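Long-range contacts in maleylacetoacetate isomerase (Anaeromyxobacter dehalogenans, PDB 4IGJ), which probably catalyses the glutathione-dependent isomerisation of maleylacetoacetate to fumarylacetoacetate, as a zeta-class member of the glutathione transferase superfamily: residues 29-34 against 231-236; 35-40 against 190-195; 39-44 against 221-226; 77-82 against 94-99. One frame throughout, in Å; residues are numbered along the deposited sequence. Where two conformers were deposited one is given.

Contact 1 of 4, residues 29-34 against 231-236; sequences SYWRSS and QPDAPP. With SO4 (sulfate ion), chain C.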
loop_
_atom_site.group_PDB
_atom_site.type_symbol
_atom_site.label_atom_id
_atom_site.label_comp_id
_atom_site.label_asym_id
_atom_site.label_seq_id
_atom_site.Cartn_x
_atom_site.Cartn_y
_atom_site.Cartn_z
ATOM N N SER A 29 -4.798 18.478 -3.945
ATOM C CA SER A 29 -5.210 18.022 -2.625
ATOM C C SER A 29 -6.672 18.370 -2.391
ATOM O O SER A 29 -7.182 19.353 -2.940
ATOM C CB SER A 29 -4.351 18.700 -1.553
ATOM O OG SER A 29 -4.795 18.420 -0.236
ATOM N N TYR A 30 -7.331 17.542 -1.586
ATOM C CA TYR A 30 -8.647 17.840 -1.020
ATOM C C TYR A 30 -8.436 17.908 0.485
ATOM O O TYR A 30 -7.709 17.081 1.047
ATOM C CB TYR A 30 -9.618 16.714 -1.389
ATOM C CG TYR A 30 -11.007 16.798 -0.781
ATOM C CD1 TYR A 30 -11.863 17.848 -1.085
ATOM C CD2 TYR A 30 -11.469 15.794 0.056
ATOM C CE1 TYR A 30 -13.131 17.912 -0.535
ATOM C CE2 TYR A 30 -12.732 15.844 0.607
ATOM C CZ TYR A 30 -13.556 16.903 0.304
ATOM O OH TYR A 30 -14.817 16.944 0.858
ATOM N N TRP A 31 -9.057 18.881 1.156
ATOM C CA TRP A 31 -8.740 19.142 2.563
ATOM C C TRP A 31 -8.876 17.889 3.424
ATOM O O TRP A 31 -8.048 17.641 4.306
ATOM C CB TRP A 31 -9.611 20.287 3.123
ATOM C CG TRP A 31 -11.065 19.926 3.229
ATOM C CD1 TRP A 31 -11.961 19.845 2.209
ATOM C CD2 TRP A 31 -11.780 19.587 4.425
ATOM N NE1 TRP A 31 -13.200 19.478 2.693
ATOM C CE2 TRP A 31 -13.110 19.298 4.048
ATOM C CE3 TRP A 31 -11.425 19.494 5.774
ATOM C CZ2 TRP A 31 -14.091 18.932 4.974
ATOM C CZ3 TRP A 31 -12.398 19.137 6.694
ATOM C CH2 TRP A 31 -13.718 18.857 6.288
ATOM N N ARG A 32 -9.880 17.071 3.132
ATOM C CA ARG A 32 -10.176 15.936 3.997
ATOM C C ARG A 32 -9.629 14.594 3.512
ATOM O O ARG A 32 -9.825 13.570 4.172
ATOM C CB ARG A 32 -11.677 15.824 4.226
ATOM C CG ARG A 32 -12.014 15.344 5.613
ATOM C CD ARG A 32 -13.508 15.275 5.805
ATOM N NE ARG A 32 -13.870 15.501 7.196
ATOM C CZ ARG A 32 -15.120 15.631 7.619
ATOM N NH1 ARG A 32 -15.373 15.839 8.904
ATOM N NH2 ARG A 32 -16.116 15.550 6.751
ATOM N N SER A 33 -8.948 14.593 2.373
ATOM C CA SER A 33 -8.389 13.351 1.820
ATOM C C SER A 33 -7.245 12.815 2.679
ATOM O O SER A 33 -6.230 13.493 2.858
ATOM C CB SER A 33 -7.869 13.604 0.401
ATOM O OG SER A 33 -7.007 12.557 -0.026
ATOM N N SER A 34 -7.386 11.603 3.214
ATOM C CA SER A 34 -6.320 11.068 4.058
ATOM C C SER A 34 -5.070 10.780 3.234
ATOM O O SER A 34 -3.951 10.978 3.708
ATOM C CB SER A 34 -6.775 9.829 4.845
ATOM O OG SER A 34 -6.900 8.694 4.013
ATOM N N GLN A 231 -6.238 23.665 5.770
ATOM C CA GLN A 231 -6.051 23.680 4.322
ATOM C C GLN A 231 -6.903 24.773 3.680
ATOM O O GLN A 231 -7.956 25.123 4.215
ATOM C CB GLN A 231 -6.377 22.311 3.714
ATOM C CG GLN A 231 -5.506 21.175 4.259
ATOM C CD GLN A 231 -4.056 21.580 4.391
ATOM O OE1 GLN A 231 -3.409 21.947 3.413
ATOM N NE2 GLN A 231 -3.541 21.526 5.608
ATOM N N PRO A 232 -6.455 25.314 2.534
ATOM C CA PRO A 232 -7.194 26.409 1.882
ATOM C C PRO A 232 -8.657 26.094 1.580
ATOM O O PRO A 232 -9.488 27.011 1.636
ATOM C CB PRO A 232 -6.425 26.624 0.573
ATOM C CG PRO A 232 -5.033 26.207 0.885
ATOM C CD PRO A 232 -5.158 25.060 1.873
ATOM N N ASP A 233 -8.975 24.839 1.274
ATOM C CA ASP A 233 -10.336 24.475 0.890
ATOM C C ASP A 233 -11.183 23.933 2.046
ATOM O O ASP A 233 -12.283 23.443 1.818
ATOM C CB ASP A 233 -10.332 23.485 -0.286
ATOM C CG ASP A 233 -9.580 22.187 0.026
ATOM O OD1 ASP A 233 -8.521 22.237 0.690
ATOM O OD2 ASP A 233 -10.038 21.113 -0.411
ATOM N N ALA A 234 -10.686 24.011 3.278
ATOM C CA ALA A 234 -11.460 23.513 4.409
ATOM C C ALA A 234 -12.704 24.372 4.670
ATOM O O ALA A 234 -12.610 25.593 4.818
ATOM C CB ALA A 234 -10.605 23.434 5.669
ATOM N N PRO A 235 -13.875 23.727 4.736
ATOM C CA PRO A 235 -15.094 24.436 5.115
ATOM C C PRO A 235 -15.153 24.623 6.623
ATOM O O PRO A 235 -14.454 23.924 7.353
ATOM C CB PRO A 235 -16.218 23.489 4.664
ATOM C CG PRO A 235 -15.566 22.295 4.048
ATOM C CD PRO A 235 -14.129 22.309 4.458
ATOM N N PRO A 236 -15.957 25.582 7.094
ATOM C CA PRO A 236 -16.183 25.717 8.536
ATOM C C PRO A 236 -16.863 24.461 9.064
ATOM O O PRO A 236 -17.484 23.733 8.289
ATOM C CB PRO A 236 -17.122 26.927 8.635
ATOM C CG PRO A 236 -17.738 27.054 7.292
ATOM C CD PRO A 236 -16.693 26.591 6.319
HETATM S S SO4 C . -10.429 8.960 2.921
HETATM O O1 SO4 C . -11.539 8.900 3.855
HETATM O O2 SO4 C . -9.452 7.936 3.277
HETATM O O3 SO4 C . -9.838 10.285 3.004
HETATM O O4 SO4 C . -10.922 8.748 1.570
#

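Contact 2 of 4, residues 35-40 against 190-195; sequences SAWRVR and LVPQLY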
loop_
_atom_site.group_PDB
_atom_site.type_symbol
_atom_site.label_atom_id
_atom_site.label_comp_id
_atom_site.label_asym_id
_atom_site.label_seq_id
_atom_site.Cartn_x
_atom_site.Cartn_y
_atom_site.Cartn_z
ATOM N N SER A 35 -5.254 10.342 1.995
ATOM C CA SER A 35 -4.108 10.086 1.140
ATOM C C SER A 35 -3.330 11.370 0.858
ATOM O O SER A 35 -2.089 11.371 0.900
ATOM C CB SER A 35 -4.519 9.387 -0.154
ATOM O OG SER A 35 -3.369 9.043 -0.913
ATOM N N ALA A 36 -4.044 12.467 0.608
ATOM C CA ALA A 36 -3.384 13.746 0.363
ATOM C C ALA A 36 -2.717 14.255 1.628
ATOM O O ALA A 36 -1.631 14.832 1.574
ATOM C CB ALA A 36 -4.371 14.783 -0.167
ATOM N N TRP A 37 -3.359 14.032 2.770
ATOM C CA TRP A 37 -2.809 14.448 4.050
ATOM C C TRP A 37 -1.434 13.806 4.291
ATOM O O TRP A 37 -0.522 14.472 4.776
ATOM C CB TRP A 37 -3.819 14.097 5.148
ATOM C CG TRP A 37 -3.551 14.554 6.559
ATOM C CD1 TRP A 37 -2.421 15.139 7.073
ATOM C CD2 TRP A 37 -4.467 14.435 7.643
ATOM N NE1 TRP A 37 -2.591 15.382 8.414
ATOM C CE2 TRP A 37 -3.845 14.959 8.786
ATOM C CE3 TRP A 37 -5.765 13.929 7.750
ATOM C CZ2 TRP A 37 -4.481 14.992 10.032
ATOM C CZ3 TRP A 37 -6.387 13.953 8.968
ATOM C CH2 TRP A 37 -5.755 14.485 10.099
ATOM N N ARG A 38 -1.281 12.523 3.948
ATOM C CA ARG A 38 0.012 11.850 4.095
ATOM C C ARG A 38 1.095 12.610 3.360
ATOM O O ARG A 38 2.201 12.794 3.884
ATOM C CB ARG A 38 -0.032 10.425 3.543
ATOM C CG ARG A 38 -1.108 9.533 4.161
ATOM C CD ARG A 38 -1.421 8.421 3.195
ATOM N NE ARG A 38 -2.459 7.515 3.664
ATOM C CZ ARG A 38 -2.976 6.547 2.914
ATOM N NH1 ARG A 38 -2.566 6.385 1.662
ATOM N NH2 ARG A 38 -3.927 5.754 3.409
ATOM N N VAL A 39 0.782 13.046 2.142
ATOM C CA VAL A 39 1.747 13.779 1.336
ATOM C C VAL A 39 2.018 15.172 1.911
ATOM O O VAL A 39 3.175 15.606 1.969
ATOM C CB VAL A 39 1.346 13.804 -0.148
ATOM C CG1 VAL A 39 2.355 14.599 -0.969
ATOM C CG2 VAL A 39 1.256 12.365 -0.674
ATOM N N ARG A 40 0.973 15.843 2.387
ATOM C CA ARG A 40 1.146 17.132 3.056
ATOM C C ARG A 40 2.081 17.000 4.253
ATOM O O ARG A 40 2.891 17.889 4.514
ATOM C CB ARG A 40 -0.203 17.706 3.500
ATOM C CG ARG A 40 -1.137 18.000 2.352
ATOM C CD ARG A 40 -2.258 18.948 2.771
ATOM N NE ARG A 40 -3.086 18.427 3.859
ATOM C CZ ARG A 40 -4.280 17.858 3.701
ATOM N NH1 ARG A 40 -4.809 17.700 2.489
ATOM N NH2 ARG A 40 -4.946 17.438 4.771
ATOM N N LEU A 190 -0.256 6.913 10.066
ATOM C CA LEU A 190 -1.028 6.747 11.301
ATOM C C LEU A 190 -1.971 7.917 11.588
ATOM O O LEU A 190 -3.156 7.719 11.880
ATOM C CB LEU A 190 -0.085 6.564 12.487
ATOM C CG LEU A 190 -0.804 6.500 13.831
ATOM C CD1 LEU A 190 -1.662 5.261 13.898
ATOM C CD2 LEU A 190 0.223 6.502 14.942
ATOM N N VAL A 191 -1.447 9.134 11.501
ATOM C CA VAL A 191 -2.197 10.301 11.948
ATOM C C VAL A 191 -3.500 10.520 11.162
ATOM O O VAL A 191 -4.558 10.670 11.763
ATOM C CB VAL A 191 -1.286 11.543 12.026
ATOM C CG1 VAL A 191 -2.111 12.820 12.163
ATOM C CG2 VAL A 191 -0.329 11.402 13.206
ATOM N N PRO A 192 -3.450 10.482 9.827
ATOM C CA PRO A 192 -4.717 10.649 9.108
ATOM C C PRO A 192 -5.693 9.493 9.346
ATOM O O PRO A 192 -6.910 9.706 9.321
ATOM C CB PRO A 192 -4.272 10.721 7.644
ATOM C CG PRO A 192 -2.861 11.265 7.723
ATOM C CD PRO A 192 -2.294 10.540 8.911
ATOM N N GLN A 193 -5.176 8.292 9.594
ATOM C CA GLN A 193 -6.051 7.147 9.803
ATOM C C GLN A 193 -6.799 7.265 11.128
ATOM O O GLN A 193 -7.972 6.892 11.214
ATOM C CB GLN A 193 -5.264 5.832 9.730
ATOM C CG GLN A 193 -6.158 4.590 9.731
ATOM C CD GLN A 193 -7.093 4.574 8.547
ATOM O OE1 GLN A 193 -6.671 4.314 7.420
ATOM N NE2 GLN A 193 -8.372 4.875 8.778
ATOM N N LEU A 194 -6.132 7.797 12.150
ATOM C CA LEU A 194 -6.788 8.009 13.447
ATOM C C LEU A 194 -7.867 9.082 13.341
ATOM O O LEU A 194 -8.920 8.961 13.965
ATOM C CB LEU A 194 -5.772 8.379 14.526
ATOM C CG LEU A 194 -4.808 7.279 14.943
ATOM C CD1 LEU A 194 -3.753 7.852 15.868
ATOM C CD2 LEU A 194 -5.554 6.133 15.615
ATOM N N TYR A 195 -7.627 10.112 12.537
ATOM C CA TYR A 195 -8.652 11.117 12.278
ATOM C C TYR A 195 -9.877 10.457 11.633
ATOM O O TYR A 195 -11.019 10.758 11.995
ATOM C CB TYR A 195 -8.072 12.212 11.383
ATOM C CG TYR A 195 -9.045 13.243 10.825
ATOM C CD1 TYR A 195 -9.136 14.514 11.378
ATOM C CD2 TYR A 195 -9.813 12.966 9.699
ATOM C CE1 TYR A 195 -10.006 15.462 10.834
ATOM C CE2 TYR A 195 -10.678 13.897 9.165
ATOM C CZ TYR A 195 -10.767 15.141 9.730
ATOM O OH TYR A 195 -11.631 16.069 9.174
HETATM O O HOH W 1 -5.679 6.554 5.769
#

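Contact 3 of 4, residues 39-44 against 221-226; sequences VRLGLA and APFQAA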
loop_
_atom_site.group_PDB
_atom_site.type_symbol
_atom_site.label_atom_id
_atom_site.label_comp_id
_atom_site.label_asym_id
_atom_site.label_seq_id
_atom_site.Cartn_x
_atom_site.Cartn_y
_atom_site.Cartn_z
ATOM N N VAL A 39 0.782 13.046 2.142
ATOM C CA VAL A 39 1.747 13.779 1.336
ATOM C C VAL A 39 2.018 15.172 1.911
ATOM O O VAL A 39 3.175 15.606 1.969
ATOM C CB VAL A 39 1.346 13.804 -0.148
ATOM C CG1 VAL A 39 2.355 14.599 -0.969
ATOM C CG2 VAL A 39 1.256 12.365 -0.674
ATOM N N ARG A 40 0.973 15.843 2.387
ATOM C CA ARG A 40 1.146 17.132 3.056
ATOM C C ARG A 40 2.081 17.000 4.253
ATOM O O ARG A 40 2.891 17.889 4.514
ATOM C CB ARG A 40 -0.203 17.706 3.500
ATOM C CG ARG A 40 -1.137 18.000 2.352
ATOM C CD ARG A 40 -2.258 18.948 2.771
ATOM N NE ARG A 40 -3.086 18.427 3.859
ATOM C CZ ARG A 40 -4.280 17.858 3.701
ATOM N NH1 ARG A 40 -4.809 17.700 2.489
ATOM N NH2 ARG A 40 -4.946 17.438 4.771
ATOM N N LEU A 41 1.976 15.892 4.980
ATOM C CA LEU A 41 2.871 15.641 6.102
ATOM C C LEU A 41 4.316 15.440 5.654
ATOM O O LEU A 41 5.235 15.997 6.255
ATOM C CB LEU A 41 2.380 14.450 6.925
ATOM C CG LEU A 41 1.187 14.809 7.811
ATOM C CD1 LEU A 41 0.597 13.536 8.390
ATOM C CD2 LEU A 41 1.636 15.749 8.915
ATOM N N GLY A 42 4.522 14.675 4.585
ATOM C CA GLY A 42 5.865 14.477 4.075
ATOM C C GLY A 42 6.490 15.797 3.659
ATOM O O GLY A 42 7.654 16.050 3.962
ATOM N N LEU A 43 5.715 16.632 2.969
ATOM C CA LEU A 43 6.198 17.939 2.521
ATOM C C LEU A 43 6.538 18.841 3.709
ATOM O O LEU A 43 7.601 19.483 3.740
ATOM C CB LEU A 43 5.153 18.595 1.628
ATOM C CG LEU A 43 4.950 17.871 0.300
ATOM C CD1 LEU A 43 3.613 18.255 -0.335
ATOM C CD2 LEU A 43 6.108 18.145 -0.659
ATOM N N ALA A 44 5.647 18.879 4.695
ATOM C CA ALA A 44 5.827 19.738 5.865
ATOM C C ALA A 44 7.029 19.302 6.700
ATOM O O ALA A 44 7.818 20.142 7.152
ATOM C CB ALA A 44 4.566 19.746 6.715
ATOM N N ALA A 221 4.654 21.563 14.803
ATOM C CA ALA A 221 4.243 22.496 13.758
ATOM C C ALA A 221 3.951 21.884 12.369
ATOM O O ALA A 221 2.951 22.239 11.752
ATOM C CB ALA A 221 5.246 23.656 13.648
ATOM N N PRO A 222 4.811 20.974 11.870
ATOM C CA PRO A 222 4.505 20.392 10.557
ATOM C C PRO A 222 3.193 19.597 10.534
ATOM O O PRO A 222 2.501 19.624 9.516
ATOM C CB PRO A 222 5.688 19.454 10.301
ATOM C CG PRO A 222 6.788 19.986 11.130
ATOM C CD PRO A 222 6.140 20.557 12.356
ATOM N N PHE A 223 2.864 18.905 11.623
ATOM C CA PHE A 223 1.579 18.214 11.692
ATOM C C PHE A 223 0.414 19.197 11.746
ATOM O O PHE A 223 -0.604 19.005 11.071
ATOM C CB PHE A 223 1.543 17.232 12.869
ATOM C CG PHE A 223 2.286 15.945 12.606
ATOM C CD1 PHE A 223 1.601 14.814 12.196
ATOM C CD2 PHE A 223 3.665 15.872 12.750
ATOM C CE1 PHE A 223 2.273 13.624 11.932
ATOM C CE2 PHE A 223 4.346 14.691 12.490
ATOM C CZ PHE A 223 3.647 13.565 12.079
ATOM N N GLN A 224 0.558 20.248 12.548
ATOM C CA GLN A 224 -0.474 21.281 12.599
ATOM C C GLN A 224 -0.718 21.906 11.221
ATOM O O GLN A 224 -1.866 22.112 10.822
ATOM C CB GLN A 224 -0.138 22.330 13.670
ATOM C CG GLN A 224 -0.223 21.765 15.086
ATOM C CD GLN A 224 0.253 22.727 16.157
ATOM O OE1 GLN A 224 0.142 23.944 16.014
ATOM N NE2 GLN A 224 0.782 22.180 17.247
ATOM N N ALA A 225 0.353 22.153 10.472
ATOM C CA ALA A 225 0.249 22.741 9.145
ATOM C C ALA A 225 -0.491 21.853 8.144
ATOM O O ALA A 225 -1.144 22.352 7.227
ATOM C CB ALA A 225 1.637 23.106 8.611
ATOM N N ALA A 226 -0.376 20.535 8.304
ATOM C CA ALA A 226 -0.890 19.605 7.299
ATOM C C ALA A 226 -2.319 19.126 7.575
ATOM O O ALA A 226 -2.937 18.473 6.731
ATOM C CB ALA A 226 0.053 18.401 7.175
#

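Contact 4 of 4, residues 77-82 against 94-99; sequences PVLEVE and MAILEW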
loop_
_atom_site.group_PDB
_atom_site.type_symbol
_atom_site.label_atom_id
_atom_site.label_comp_id
_atom_site.label_asym_id
_atom_site.label_seq_id
_atom_site.Cartn_x
_atom_site.Cartn_y
_atom_site.Cartn_z
ATOM N N PRO A 77 -4.018 12.185 -4.026
ATOM C CA PRO A 77 -3.126 13.304 -4.335
ATOM C C PRO A 77 -2.334 13.106 -5.622
ATOM O O PRO A 77 -2.043 11.976 -6.018
ATOM C CB PRO A 77 -2.145 13.281 -3.160
ATOM C CG PRO A 77 -2.005 11.814 -2.867
ATOM C CD PRO A 77 -3.411 11.266 -3.046
ATOM N N VAL A 78 -2.004 14.218 -6.268
ATOM C CA VAL A 78 -1.005 14.227 -7.328
ATOM C C VAL A 78 0.023 15.282 -6.950
ATOM O O VAL A 78 -0.342 16.425 -6.664
ATOM C CB VAL A 78 -1.625 14.560 -8.689
ATOM C CG1 VAL A 78 -0.547 14.678 -9.764
ATOM C CG2 VAL A 78 -2.648 13.503 -9.063
ATOM N N LEU A 79 1.301 14.906 -6.926
ATOM C CA LEU A 79 2.346 15.899 -6.726
ATOM C C LEU A 79 2.925 16.246 -8.087
ATOM O O LEU A 79 3.580 15.413 -8.718
ATOM C CB LEU A 79 3.436 15.379 -5.789
ATOM C CG LEU A 79 4.494 16.426 -5.447
ATOM C CD1 LEU A 79 3.878 17.610 -4.709
ATOM C CD2 LEU A 79 5.630 15.792 -4.632
ATOM N N GLU A 80 2.654 17.465 -8.554
ATOM C CA GLU A 80 3.199 17.935 -9.821
ATOM C C GLU A 80 4.563 18.564 -9.584
ATOM O O GLU A 80 4.698 19.489 -8.780
ATOM C CB GLU A 80 2.266 18.951 -10.484
ATOM C CG GLU A 80 2.911 19.605 -11.708
ATOM C CD GLU A 80 1.960 20.461 -12.514
ATOM O OE1 GLU A 80 0.752 20.467 -12.208
ATOM O OE2 GLU A 80 2.431 21.124 -13.459
ATOM N N VAL A 81 5.577 18.042 -10.270
ATOM C CA VAL A 81 6.931 18.529 -10.103
ATOM C C VAL A 81 7.356 19.229 -11.385
ATOM O O VAL A 81 7.368 18.620 -12.459
ATOM C CB VAL A 81 7.906 17.389 -9.775
ATOM C CG1 VAL A 81 9.252 17.960 -9.417
ATOM C CG2 VAL A 81 7.378 16.558 -8.612
ATOM N N GLU A 82 7.698 20.510 -11.258
ATOM C CA GLU A 82 8.017 21.338 -12.414
ATOM C C GLU A 82 9.474 21.771 -12.368
ATOM O O GLU A 82 9.993 22.114 -11.303
ATOM C CB GLU A 82 7.109 22.566 -12.448
ATOM N N MET A 94 2.414 6.432 -1.343
ATOM C CA MET A 94 3.671 5.815 -0.937
ATOM C C MET A 94 4.763 6.076 -1.952
ATOM O O MET A 94 5.907 6.324 -1.578
ATOM C CB MET A 94 3.519 4.315 -0.692
ATOM C CG MET A 94 4.710 3.709 0.059
ATOM S SD MET A 94 4.683 4.182 1.796
ATOM C CE MET A 94 6.178 3.403 2.415
ATOM N N ALA A 95 4.416 6.057 -3.238
ATOM C CA ALA A 95 5.398 6.350 -4.282
ATOM C C ALA A 95 5.862 7.800 -4.196
ATOM O O ALA A 95 7.054 8.085 -4.354
ATOM C CB ALA A 95 4.823 6.063 -5.668
ATOM N N ILE A 96 4.934 8.714 -3.924
ATOM C CA ILE A 96 5.262 10.129 -3.769
ATOM C C ILE A 96 6.177 10.330 -2.569
ATOM O O ILE A 96 7.203 11.015 -2.663
ATOM C CB ILE A 96 3.990 10.986 -3.592
ATOM C CG1 ILE A 96 3.128 10.937 -4.854
ATOM C CG2 ILE A 96 4.369 12.435 -3.236
ATOM C CD1 ILE A 96 1.715 11.475 -4.634
ATOM N N LEU A 97 5.831 9.728 -1.433
ATOM C CA LEU A 97 6.657 9.866 -0.236
ATOM C C LEU A 97 8.048 9.257 -0.400
ATOM O O LEU A 97 9.031 9.833 0.080
ATOM C CB LEU A 97 5.942 9.286 0.987
ATOM C CG LEU A 97 4.740 10.127 1.443
ATOM C CD1 LEU A 97 3.800 9.314 2.325
ATOM C CD2 LEU A 97 5.203 11.387 2.180
ATOM N N GLU A 98 8.140 8.122 -1.092
ATOM C CA GLU A 98 9.447 7.511 -1.348
ATOM C C GLU A 98 10.280 8.404 -2.260
ATOM O O GLU A 98 11.502 8.484 -2.100
ATOM C CB GLU A 98 9.305 6.104 -1.941
ATOM C CG GLU A 98 8.652 5.070 -0.997
ATOM C CD GLU A 98 9.620 4.239 -0.161
ATOM O OE1 GLU A 98 10.841 4.514 -0.105
ATOM O OE2 GLU A 98 9.126 3.289 0.476
ATOM N N TRP A 99 9.629 9.084 -3.203
ATOM C CA TRP A 99 10.327 10.052 -4.051
ATOM C C TRP A 99 10.847 11.227 -3.233
ATOM O O TRP A 99 12.001 11.634 -3.387
ATOM C CB TRP A 99 9.420 10.566 -5.170
ATOM C CG TRP A 99 10.125 11.572 -6.044
ATOM C CD1 TRP A 99 10.953 11.307 -7.094
ATOM C CD2 TRP A 99 10.069 12.999 -5.931
ATOM N NE1 TRP A 99 11.425 12.483 -7.637
ATOM C CE2 TRP A 99 10.883 13.535 -6.946
ATOM C CE3 TRP A 99 9.397 13.873 -5.075
ATOM C CZ2 TRP A 99 11.055 14.912 -7.125
ATOM C CZ3 TRP A 99 9.570 15.243 -5.249
ATOM C CH2 TRP A 99 10.390 15.744 -6.266
#

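Contact 1 of 4, residues 29-34 against 231-236
Tyr30 brings its ring atom CD1 to 3.8 Å from OD2 of Asp233, with the ring and carboxylate planes strongly inclined to each other. This is the loop that leads from the first strand of the thioredoxin-like domain into helix 34-45, the active-site helix in glutathione transferases, and the C-terminal tail folds back over it. Each segment makes a type I turn, Tyr30 to Ser33 and Gln231 to Ala234. Trp31 carries most of the contact. Its backbone N gives a hydrogen bond to OD2 of Asp233 (2.9 Å, 144° at the hydrogen), meeting the syn side of the carboxylate, a little out of its plane. With CG lodged between the backbone N and the carbonyl carbon (chi1 68°), the indole stands up against the tail. Pro235 CD lies over one face of the indole, 3.5 Å from the centroid of the five-membered ring. Ala234 CA covers the same face 4.1 Å from that centroid, and Ala234 CB reaches CE3 of Trp31. Arg32 CB closes the opposite face, so the indole is clamped between its own neighbour and the tail. Ser33 caps the following helix through OG. At the first turn of that helix a sulfate, probably from the crystallisation liquor and also held by Gln132 and Gln135, takes a nearly straight hydrogen bond (168°) from Ser34 N, which lies 2.8 Å from its O3.

Contact 2 of 4, residues 35-40 against 190-195
Val191 touches the indole of Trp37 with one methyl, its CG1 lying 3.9 Å from CZ2. Pro192, next along, makes the broadest approach: its CG sits over the face of the five-membered ring, 3.7 Å from the centroid in a CH-pi contact, while CB meets CE3 of Trp37 at 3.5 Å. The proline ring also leaves the helix without an amide hydrogen at this position, and helix 185-199 kinks there. The two helices run roughly antiparallel, their segment axes 9.0 Å apart at 144°. Between them runs the domain interface of the glutathione transferase fold: helix 34-45 belongs to the thioredoxin-like domain, helix 185-199 to the all-helical one. A water bridges this interface, donating to Gln193 OE1 and accepting from Arg38 NH2, 3.0 Å from each. Arg38, a glutathione-binding residue, spends NH1 on Ser93, another residue of that site. At Tyr195 the geometry turns to a T-shaped stack. With CG of Trp37 anti to its N (chi1 -174°), the benzo end of the indole projects across the gap and points its edge at the phenol face, the planes 82° apart. CZ3 of Trp37 comes within 3.3 Å of Tyr195 CG, and the tyrosine OH is bonded to NE of Arg32.

Contact 3 of 4, residues 39-44 against 221-226
A bend at chi3 (-60°) swings the guanidinium of Arg40 toward the carbonyl of Ala226, and a chi1 of -76° places CG of Leu41 beside its backbone N, with CD2 directed between Phe223 and Ala226. These side chains tie the first helix of the thioredoxin-like domain, 34-45, to helix 221-226 of the C-terminal domain, so the contact is part of the domain interface of the glutathione transferase fold. Arg40 takes Ala226 O side-on with two nitrogens. NE lies 2.9 Å from that oxygen, tilted from the carbonyl plane, while NH2, at 3.0 Å, approaches nearly along the C=O axis; the oxygen lies in the guanidinium plane. NH1 is bonded to Ser29 OG and Tyr30 O, and NH2 also to Trp31 O, which fixes the rotation of the group. A leucine in its place would probably leave Ala226 O without its two-nitrogen grip and take one donor each from Ser29 OG, Tyr30 O and Trp31 O, weakening the tie between loop and helix. Next along the helix, Leu41 CD2 rests on the face of Phe223, 3.8 Å from the ring centroid, and lies 3.5 Å from Ala226 CB. The segment axes come within 8.6 Å at 141°, a spacing that small residues allow. Near the other end of the contact Ala44 CB sits 3.8 Å from Pro222 CB and 3.5 Å from Pro222 O.

Contact 4 of 4, residues 77-82 against 94-99
Ile96 reaches from helix 93-103 to the sheet with both branches, touching Leu79 with one and Pro77 with the other. From CB, the short branch CG2 stands anti to the backbone N and meets Leu79, with CD2 3.8 Å away and CB 4.0 Å away. The long branch runs through CG1, placed by a chi1 of -65° beside the backbone N, and extends to the tip CD1, which lies 4.1 Å from Pro77 CG and also borders the carbonyl oxygen of that proline. An alanine here would probably open a gap between strand and helix, leaving Leu79 CD2 and the ring of Pro77 without the two branches that now cover them. Pro77 follows a cis peptide bond at the entrance to strand 78-82, the cis-proline of the thioredoxin fold; its ring also touches Ser35, a glutathione-binding residue. Strand 78-82 pairs antiparallel with 87-91 and the chain then enters helix 93-103, giving the beta-beta-alpha unit that ends this fold. The helix packs on strand 78-82 in roughly the same direction, the segment axes 9.5 Å apart and 39° from parallel. One turn beyond Ile96, Trp99 extends its six-membered ring toward the strand. CZ3 of Trp99 comes within 4.0 Å of Leu79 CD2, the two side chains crossing at about a right angle, and CH2 lies 3.9 Å from Val81 CG2, reaching both methyls of the valine. The same indole meets the ring of Trp115 of the second subunit, their planes about 20° apart, and Val81 also packs on that Trp115.

How the contacts relate
Helix 34-45 is the common thread. Contacts 2 and 3 start from the same stretch of it, centres about 9 Å apart, share Val39 and Arg40, and join the thioredoxin-like domain to the helical one. Contact 1, its centre about 12 Å from that of contact 2, pins the C-terminal tail over the loop before that helix and closes a chain loop enclosing both. Contact 4, its centre about 15 Å from that of contact 2, lies wholly inside the thioredoxin-like domain, nested within the loops closed by the other three. Val39 touches both Pro77 and Ile96, connecting contact 4 to helix 34-45. The glutathione site residues Ser35 and Arg38 thus sit on an element braced by sheet, tail and second domain.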